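Local coordinates for uncharacterized protein (Aeromonas hydrophila J-1, PDB 6R1J) that forms, in this soluble state, one component (AhlC) of AHL, a tripartite alpha-helical pore-forming toxin, at residues N3-S7 with S213-V218; Q8-M13 with Q210-L214; F58-E63 with V258-Q262. The protein carries 3 engineered substitutions. The contacts are given in a common frame with arbitrary orientation. Numbering follows the deposited sequence.

Contact 1. Residues N3-S7 with S213-V218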
loop_
_atom_site.group_PDB
_atom_site.type_symbol
_atom_site.label_atom_id
_atom_site.label_comp_id
_atom_site.label_asym_id
_atom_site.label_seq_id
_atom_site.Cartn_x
_atom_site.Cartn_y
_atom_site.Cartn_z
ATOM N N ASN A 3 -17.543 -10.024 20.383
ATOM C CA ASN A 3 -18.294 -10.598 19.243
ATOM C C ASN A 3 -19.112 -9.511 18.519
ATOM O O ASN A 3 -19.040 -9.503 17.280
ATOM C CB ASN A 3 -19.213 -11.757 19.658
ATOM C CG ASN A 3 -18.588 -13.131 19.567
ATOM O OD1 ASN A 3 -18.133 -13.539 18.498
ATOM N ND2 ASN A 3 -18.640 -13.884 20.657
ATOM N N GLY A 4 -19.910 -8.689 19.226
ATOM C CA GLY A 4 -20.771 -7.646 18.609
ATOM C C GLY A 4 -19.949 -6.548 17.921
ATOM O O GLY A 4 -18.789 -6.363 18.331
ATOM N N ILE A 5 -20.523 -5.814 16.955
ATOM C CA ILE A 5 -19.809 -4.771 16.149
ATOM C C ILE A 5 -19.302 -3.640 17.055
ATOM O O ILE A 5 -18.156 -3.223 16.846
ATOM C CB ILE A 5 -20.656 -4.254 14.964
ATOM C CG1 ILE A 5 -20.905 -5.369 13.954
ATOM C CG2 ILE A 5 -19.999 -3.076 14.257
ATOM C CD1 ILE A 5 -19.633 -5.853 13.269
ATOM N N LEU A 6 -20.059 -3.208 18.060
ATOM C CA LEU A 6 -19.545 -2.163 18.984
ATOM C C LEU A 6 -18.352 -2.706 19.748
ATOM O O LEU A 6 -17.311 -1.992 19.794
ATOM C CB LEU A 6 -20.653 -1.662 19.909
ATOM C CG LEU A 6 -21.701 -0.809 19.198
ATOM C CD1 LEU A 6 -22.817 -0.424 20.144
ATOM C CD2 LEU A 6 -21.086 0.433 18.568
ATOM N N SER A 7 -18.479 -3.905 20.325
ATOM C CA SER A 7 -17.424 -4.564 21.120
ATOM C C SER A 7 -16.141 -4.745 20.297
ATOM O O SER A 7 -15.028 -4.462 20.831
ATOM C CB SER A 7 -17.915 -5.893 21.689
ATOM O OG SER A 7 -18.984 -5.671 22.591
ATOM N N SER A 213 -16.571 2.369 11.798
ATOM C CA SER A 213 -17.512 1.235 11.993
ATOM C C SER A 213 -18.325 1.502 13.262
ATOM O O SER A 213 -19.543 1.273 13.267
ATOM C CB SER A 213 -16.789 -0.065 12.048
ATOM O OG SER A 213 -16.275 -0.364 10.767
ATOM N N LEU A 214 -17.671 1.995 14.308
ATOM C CA LEU A 214 -18.370 2.376 15.561
ATOM C C LEU A 214 -19.401 3.475 15.284
ATOM O O LEU A 214 -20.574 3.332 15.718
ATOM C CB LEU A 214 -17.337 2.755 16.623
ATOM C CG LEU A 214 -17.891 3.188 17.988
ATOM C CD1 LEU A 214 -16.852 2.923 19.082
ATOM C CD2 LEU A 214 -18.285 4.656 17.996
ATOM N N ILE A 215 -19.014 4.535 14.578
ATOM C CA ILE A 215 -19.912 5.686 14.270
ATOM C C ILE A 215 -21.107 5.210 13.445
ATOM O O ILE A 215 -22.214 5.655 13.707
ATOM C CB ILE A 215 -19.085 6.784 13.582
ATOM C CG1 ILE A 215 -18.202 7.486 14.623
ATOM C CG2 ILE A 215 -19.948 7.764 12.802
ATOM C CD1 ILE A 215 -17.101 8.360 13.989
ATOM N N ASP A 216 -20.880 4.384 12.416
ATOM C CA ASP A 216 -21.993 3.892 11.569
ATOM C C ASP A 216 -22.998 3.097 12.445
ATOM O O ASP A 216 -24.174 3.235 12.232
ATOM C CB ASP A 216 -21.489 3.051 10.395
ATOM C CG ASP A 216 -20.669 3.807 9.353
ATOM O OD1 ASP A 216 -20.708 5.079 9.339
ATOM O OD2 ASP A 216 -19.960 3.124 8.611
ATOM N N ARG A 217 -22.531 2.364 13.434
ATOM C CA ARG A 217 -23.425 1.525 14.284
ATOM C C ARG A 217 -24.137 2.423 15.290
ATOM O O ARG A 217 -25.327 2.230 15.501
ATOM C CB ARG A 217 -22.651 0.430 15.018
ATOM C CG ARG A 217 -23.530 -0.460 15.890
ATOM C CD ARG A 217 -24.779 -0.976 15.171
ATOM N NE ARG A 217 -24.456 -1.726 13.958
ATOM C CZ ARG A 217 -24.340 -3.072 13.862
ATOM N NH1 ARG A 217 -24.046 -3.623 12.702
ATOM N NH2 ARG A 217 -24.560 -3.866 14.895
ATOM N N VAL A 218 -23.446 3.429 15.847
ATOM C CA VAL A 218 -24.126 4.397 16.739
ATOM C C VAL A 218 -25.190 5.114 15.929
ATOM O O VAL A 218 -26.328 5.326 16.415
ATOM C CB VAL A 218 -23.151 5.380 17.394
ATOM C CG1 VAL A 218 -23.912 6.447 18.136
ATOM C CG2 VAL A 218 -22.206 4.659 18.332
#
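Leu6, Arg217 and Ile5 supply most of the 267 Å² buried where the first turn of helix 5-21 meets helix 163-236. Leu6 loses 76 Å². Its CA-to-CB bond runs sideways, yet Leu6 CD2 reaches across to Arg217 CG at 3.7 Å, Leu214 CG at 4.3 Å and Val218 CG2 at 4.4 Å, so one methyl fits among three side chains on the neighbouring helix. The CA atoms of Leu6 and Leu214, 5.8 Å apart, are the closest CA pair across the segments. Arg217 contributes in two ways: its CB and CG pack on Leu6 CD2, and its chain folds back at chi2 and chi3 (both p) so that the guanidinium carries Ile5 over one face, with Ile5 CG1 3.8 Å from Arg217 NH1. No hydrogen bond crosses between the segments. The charge of Arg217 is instead met by the main-chain oxygen of Asp264, a residue of the sodium site, and by a salt bridge to Glu184 of the second subunit, whose Asn188 also packs on Ile5. Gly4 sits at the N-cap of helix 5-21, and its backbone pairs with His267 of the C-terminal histidine tag. This is side-chain packing between two helices of an elongated, all-helical bundle, consistent with the soluble form of an alpha-pore-forming toxin component.

Contact 2. Residues Q8-M13 with Q210-L214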
loop_
_atom_site.group_PDB
_atom_site.type_symbol
_atom_site.label_atom_id
_atom_site.label_comp_id
_atom_site.label_asym_id
_atom_site.label_seq_id
_atom_site.Cartn_x
_atom_site.Cartn_y
_atom_site.Cartn_z
ATOM N N GLN A 8 -16.273 -5.162 19.038
ATOM C CA GLN A 8 -15.098 -5.406 18.179
ATOM C C GLN A 8 -14.385 -4.093 17.870
ATOM O O GLN A 8 -13.158 -4.080 17.923
ATOM C CB GLN A 8 -15.511 -6.089 16.889
ATOM C CG GLN A 8 -15.815 -7.570 17.094
ATOM C CD GLN A 8 -15.991 -8.268 15.769
ATOM O OE1 GLN A 8 -15.245 -8.006 14.823
ATOM N NE2 GLN A 8 -16.954 -9.177 15.704
ATOM N N SER A 9 -15.152 -3.085 17.487
ATOM C CA SER A 9 -14.639 -1.765 17.062
ATOM C C SER A 9 -13.865 -1.184 18.238
ATOM O O SER A 9 -12.731 -0.726 18.057
ATOM C CB SER A 9 -15.764 -0.852 16.657
ATOM O OG SER A 9 -16.386 -1.301 15.477
ATOM N N ILE A 10 -14.471 -1.253 19.424
ATOM C CA ILE A 10 -13.831 -0.763 20.666
ATOM C C ILE A 10 -12.514 -1.491 20.890
ATOM O O ILE A 10 -11.502 -0.802 21.067
ATOM C CB ILE A 10 -14.803 -0.841 21.845
ATOM C CG1 ILE A 10 -15.887 0.220 21.704
ATOM C CG2 ILE A 10 -14.048 -0.709 23.142
ATOM C CD1 ILE A 10 -17.037 0.067 22.677
ATOM N N ALA A 11 -12.497 -2.823 20.830
ATOM C CA ALA A 11 -11.296 -3.628 21.106
ATOM C C ALA A 11 -10.196 -3.280 20.096
ATOM O O ALA A 11 -9.032 -3.084 20.512
ATOM C CB ALA A 11 -11.646 -5.097 21.081
ATOM N N ASN A 12 -10.558 -3.186 18.824
ATOM C CA ASN A 12 -9.624 -2.887 17.716
ATOM C C ASN A 12 -9.059 -1.472 17.897
ATOM O O ASN A 12 -7.858 -1.298 17.679
ATOM C CB ASN A 12 -10.300 -3.084 16.362
ATOM C CG ASN A 12 -10.646 -4.540 16.108
ATOM O OD1 ASN A 12 -9.972 -5.408 16.638
ATOM N ND2 ASN A 12 -11.686 -4.799 15.331
ATOM N N MET A 13 -9.901 -0.515 18.238
ATOM C CA MET A 13 -9.478 0.881 18.507
ATOM C C MET A 13 -8.499 0.906 19.685
ATOM O O MET A 13 -7.492 1.595 19.561
ATOM C CB MET A 13 -10.675 1.767 18.789
ATOM C CG MET A 13 -11.445 2.103 17.533
ATOM S SD MET A 13 -13.015 2.929 17.868
ATOM C CE MET A 13 -12.457 4.599 18.160
ATOM N N GLN A 210 -11.865 1.610 12.040
ATOM C CA GLN A 210 -12.589 1.000 13.186
ATOM C C GLN A 210 -13.496 2.047 13.834
ATOM O O GLN A 210 -14.678 1.746 14.152
ATOM C CB GLN A 210 -11.593 0.414 14.174
ATOM C CG GLN A 210 -10.756 -0.703 13.577
ATOM C CD GLN A 210 -11.528 -1.996 13.415
ATOM O OE1 GLN A 210 -12.525 -2.210 14.108
ATOM N NE2 GLN A 210 -11.061 -2.831 12.494
ATOM N N PHE A 211 -13.014 3.277 13.996
ATOM C CA PHE A 211 -13.846 4.356 14.576
ATOM C C PHE A 211 -15.064 4.541 13.664
ATOM O O PHE A 211 -16.197 4.766 14.136
ATOM C CB PHE A 211 -13.048 5.664 14.691
ATOM C CG PHE A 211 -13.483 6.627 15.762
ATOM C CD1 PHE A 211 -14.693 6.509 16.430
ATOM C CD2 PHE A 211 -12.660 7.694 16.097
ATOM C CE1 PHE A 211 -15.036 7.377 17.467
ATOM C CE2 PHE A 211 -13.040 8.613 17.072
ATOM C CZ PHE A 211 -14.219 8.450 17.764
ATOM N N GLY A 212 -14.842 4.554 12.346
ATOM C CA GLY A 212 -15.951 4.718 11.381
ATOM C C GLY A 212 -17.001 3.606 11.555
ATOM O O GLY A 212 -18.206 3.872 11.399
ATOM N N SER A 213 -16.571 2.369 11.798
ATOM C CA SER A 213 -17.512 1.235 11.993
ATOM C C SER A 213 -18.325 1.502 13.262
ATOM O O SER A 213 -19.543 1.273 13.267
ATOM C CB SER A 213 -16.789 -0.065 12.048
ATOM O OG SER A 213 -16.275 -0.364 10.767
ATOM N N LEU A 214 -17.671 1.995 14.308
ATOM C CA LEU A 214 -18.370 2.376 15.561
ATOM C C LEU A 214 -19.401 3.475 15.284
ATOM O O LEU A 214 -20.574 3.332 15.718
ATOM C CB LEU A 214 -17.337 2.755 16.623
ATOM C CG LEU A 214 -17.891 3.188 17.988
ATOM C CD1 LEU A 214 -16.852 2.923 19.082
ATOM C CD2 LEU A 214 -18.285 4.656 17.996
HETATM O O HOH W 1 -14.982 -2.961 13.617
#
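Met13 lies at the apolar centre, with 84 Å² buried. Its CE methyl rests on the face of the Phe211 ring, 3.5 Å from the ring centroid and 23° off the normal, a CH-pi contact, while SD makes an oblique Met-aromatic contact. Met13 SD is also 4.0 Å from Leu214 CD1, and Ile10 CG1 meets the same methyl at 3.9 Å. Val40 and Leu44 of helix 28-70 and Ala109 of helix 78-157 close around this cluster. Beside it, Ser9 points at helix 163-236: its CA is 5.2 Å from Gln210 CA, and its CB lies 3.9 Å from Leu214 CB. The small Ser9 side chain allows this spacing; segments 8-13 and 210-214 run nearly antiparallel (155°), their axes 8.7 Å apart. At the polar edge Gln210 OE1 accepts a hydrogen bond from Asn12 ND2 (3.0 Å), and a water donates to both Gln210 OE1 (2.6 Å) and Ser9 OG (2.9 Å), the latter also bonded to Ile5 O. Gln8 bonds Asn3 O, and Asn188 and Gly185 of the second subunit. The contact is thus apolar toward the bundle interior and polar toward the subunit interface, where an Asn-Gln hydrogen bond and a water link the helices through uncharged groups.

Contact 3. Residues F58-E63 with V258-Q262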
loop_
_atom_site.group_PDB
_atom_site.type_symbol
_atom_site.label_atom_id
_atom_site.label_comp_id
_atom_site.label_asym_id
_atom_site.label_seq_id
_atom_site.Cartn_x
_atom_site.Cartn_y
_atom_site.Cartn_z
ATOM N N PHE A 58 -33.173 -0.126 28.135
ATOM C CA PHE A 58 -34.365 0.546 27.595
ATOM C C PHE A 58 -35.131 -0.419 26.698
ATOM O O PHE A 58 -36.392 -0.501 26.835
ATOM C CB PHE A 58 -33.961 1.804 26.818
ATOM C CG PHE A 58 -34.985 2.270 25.826
ATOM C CD1 PHE A 58 -36.050 3.058 26.215
ATOM C CD2 PHE A 58 -34.898 1.881 24.503
ATOM C CE1 PHE A 58 -37.007 3.457 25.298
ATOM C CE2 PHE A 58 -35.860 2.279 23.594
ATOM C CZ PHE A 58 -36.912 3.066 23.993
ATOM N N ALA A 59 -34.426 -1.101 25.780
ATOM C CA ALA A 59 -35.104 -1.958 24.788
ATOM C C ALA A 59 -35.761 -3.149 25.512
ATOM O O ALA A 59 -36.882 -3.453 25.163
ATOM C CB ALA A 59 -34.180 -2.388 23.706
ATOM N N ALA A 60 -35.094 -3.749 26.489
ATOM C CA ALA A 60 -35.624 -4.927 27.225
ATOM C C ALA A 60 -36.922 -4.504 27.924
ATOM O O ALA A 60 -37.932 -5.185 27.764
ATOM C CB ALA A 60 -34.616 -5.452 28.201
ATOM N N ARG A 61 -36.915 -3.361 28.596
ATOM C CA ARG A 61 -38.128 -2.868 29.290
ATOM C C ARG A 61 -39.237 -2.590 28.265
ATOM O O ARG A 61 -40.402 -3.044 28.493
ATOM C CB ARG A 61 -37.748 -1.683 30.164
ATOM C CG ARG A 61 -38.914 -0.797 30.573
ATOM C CD ARG A 61 -38.456 0.339 31.469
ATOM N NE ARG A 61 -39.558 1.269 31.655
ATOM C CZ ARG A 61 -40.430 1.234 32.652
ATOM N NH1 ARG A 61 -41.419 2.114 32.696
ATOM N NH2 ARG A 61 -40.304 0.341 33.616
ATOM N N LEU A 62 -38.941 -1.909 27.155
ATOM C CA LEU A 62 -39.995 -1.563 26.179
ATOM C C LEU A 62 -40.497 -2.822 25.448
ATOM O O LEU A 62 -41.685 -2.860 25.121
ATOM C CB LEU A 62 -39.505 -0.490 25.202
ATOM C CG LEU A 62 -40.547 -0.027 24.188
ATOM C CD1 LEU A 62 -41.802 0.492 24.859
ATOM C CD2 LEU A 62 -39.964 1.030 23.273
ATOM N N GLU A 63 -39.627 -3.794 25.155
ATOM C CA GLU A 63 -40.052 -5.060 24.503
ATOM C C GLU A 63 -41.186 -5.711 25.323
ATOM O O GLU A 63 -42.243 -6.056 24.715
ATOM C CB GLU A 63 -38.898 -6.045 24.375
ATOM C CG GLU A 63 -39.333 -7.362 23.769
ATOM C CD GLU A 63 -38.243 -8.429 23.676
ATOM O OE1 GLU A 63 -38.335 -9.238 22.777
ATOM O OE2 GLU A 63 -37.281 -8.366 24.442
ATOM N N VAL A 258 -37.744 -2.163 18.367
ATOM C CA VAL A 258 -37.144 -2.495 19.687
ATOM C C VAL A 258 -36.222 -3.697 19.519
ATOM O O VAL A 258 -35.131 -3.668 20.061
ATOM C CB VAL A 258 -38.192 -2.781 20.771
ATOM C CG1 VAL A 258 -37.552 -3.370 22.019
ATOM C CG2 VAL A 258 -38.955 -1.525 21.107
ATOM N N ARG A 259 -36.668 -4.732 18.813
ATOM C CA ARG A 259 -35.841 -5.957 18.613
ATOM C C ARG A 259 -34.646 -5.626 17.713
ATOM O O ARG A 259 -33.581 -6.223 17.883
ATOM C CB ARG A 259 -36.723 -7.074 18.052
ATOM C CG ARG A 259 -37.662 -7.556 19.146
ATOM C CD ARG A 259 -38.516 -8.749 18.822
ATOM N NE ARG A 259 -39.146 -9.139 20.087
ATOM C CZ ARG A 259 -40.310 -9.738 20.155
ATOM N NH1 ARG A 259 -40.950 -9.961 19.033
ATOM N NH2 ARG A 259 -40.845 -10.062 21.319
ATOM N N THR A 260 -34.814 -4.739 16.740
ATOM C CA THR A 260 -33.667 -4.262 15.931
ATOM C C THR A 260 -32.625 -3.664 16.872
ATOM O O THR A 260 -31.454 -3.978 16.727
ATOM C CB THR A 260 -34.124 -3.370 14.779
ATOM O OG1 THR A 260 -35.033 -4.173 14.028
ATOM C CG2 THR A 260 -32.976 -2.930 13.882
ATOM N N LEU A 261 -32.992 -2.802 17.811
ATOM C CA LEU A 261 -31.980 -2.200 18.723
ATOM C C LEU A 261 -31.189 -3.285 19.456
ATOM O O LEU A 261 -29.956 -3.132 19.680
ATOM C CB LEU A 261 -32.695 -1.381 19.788
ATOM C CG LEU A 261 -33.258 -0.047 19.382
ATOM C CD1 LEU A 261 -34.044 0.529 20.544
ATOM C CD2 LEU A 261 -32.153 0.908 18.932
ATOM N N GLN A 262 -31.901 -4.307 19.931
ATOM C CA GLN A 262 -31.278 -5.375 20.763
ATOM C C GLN A 262 -30.257 -6.095 19.906
ATOM O O GLN A 262 -29.226 -6.482 20.435
ATOM C CB GLN A 262 -32.316 -6.351 21.323
ATOM C CG GLN A 262 -33.324 -5.642 22.189
ATOM C CD GLN A 262 -34.459 -6.546 22.623
ATOM O OE1 GLN A 262 -35.133 -7.192 21.815
ATOM N NE2 GLN A 262 -34.669 -6.582 23.925
#
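Val258 opens the walk along the last helix with its two methyls spread over helix 28-70. Val258 CG1 is 3.2 Å from Ala59 O, 3.9 Å from Ala59 CB and 3.8 Å from Glu63 CB, whereas Val258 CG2 touches Leu62 CD2 at 3.5 Å. The CA atoms of Val258 and Ala59 are 5.5 Å apart, an approach allowed by the small side chain of the alanine. One residue on, Arg259 forms a salt bridge with Glu63: both Arg259 NE (2.8 Å) and NH2 (3.0 Å) donate to Glu63 OE1. The segments 58-63 and 258-262 cross at 149°, close to antiparallel, with axes 9.1 Å apart, and here helix 244-264 joins the helical bundle by lying against helix 28-70; Leu228 of helix 163-236 touches Val258, Leu62 and Phe58 alike. Thr260 OG1 is hydrogen-bonded to Thr256 O and to Gln177 of the second subunit. Leu261 returns to the interior, placing CD1 4.0 Å from CE2 at the edge of the Phe58 ring and 4.3 Å from Ala59 CB; it also packs on Thr224, a residue of the sodium site. Gln262, a turn after Val258, lays CG on Ala59 CB at 3.7 Å, passes NE2 within 3.8 Å of Ala60 CA and donates from NE2 to Glu63 OE2 (3.2 Å), the second carboxylate oxygen.

In the fold
Contacts 1 and 2 are successive parts of one interface between helix 5-21 and helix 163-236. Their centres are about 6 Å apart, they share Ser213 and Leu214, and Asn3 O lies 2.6 Å from Gln8 NE2, a probable hydrogen bond. Contact 3 joins the helices that follow these in the chain; its centre is about 17 Å from that of contact 1 and about 23 Å from that of contact 2, and it touches neither. Arg217 of contact 1 bonds Asp264 O and Leu261 of contact 3 packs on Thr224, the two residues of a sodium site; each side chain lies near a bound sodium, Arg217 at about 6 Å and Leu261 at about 4 Å. All three border the second subunit.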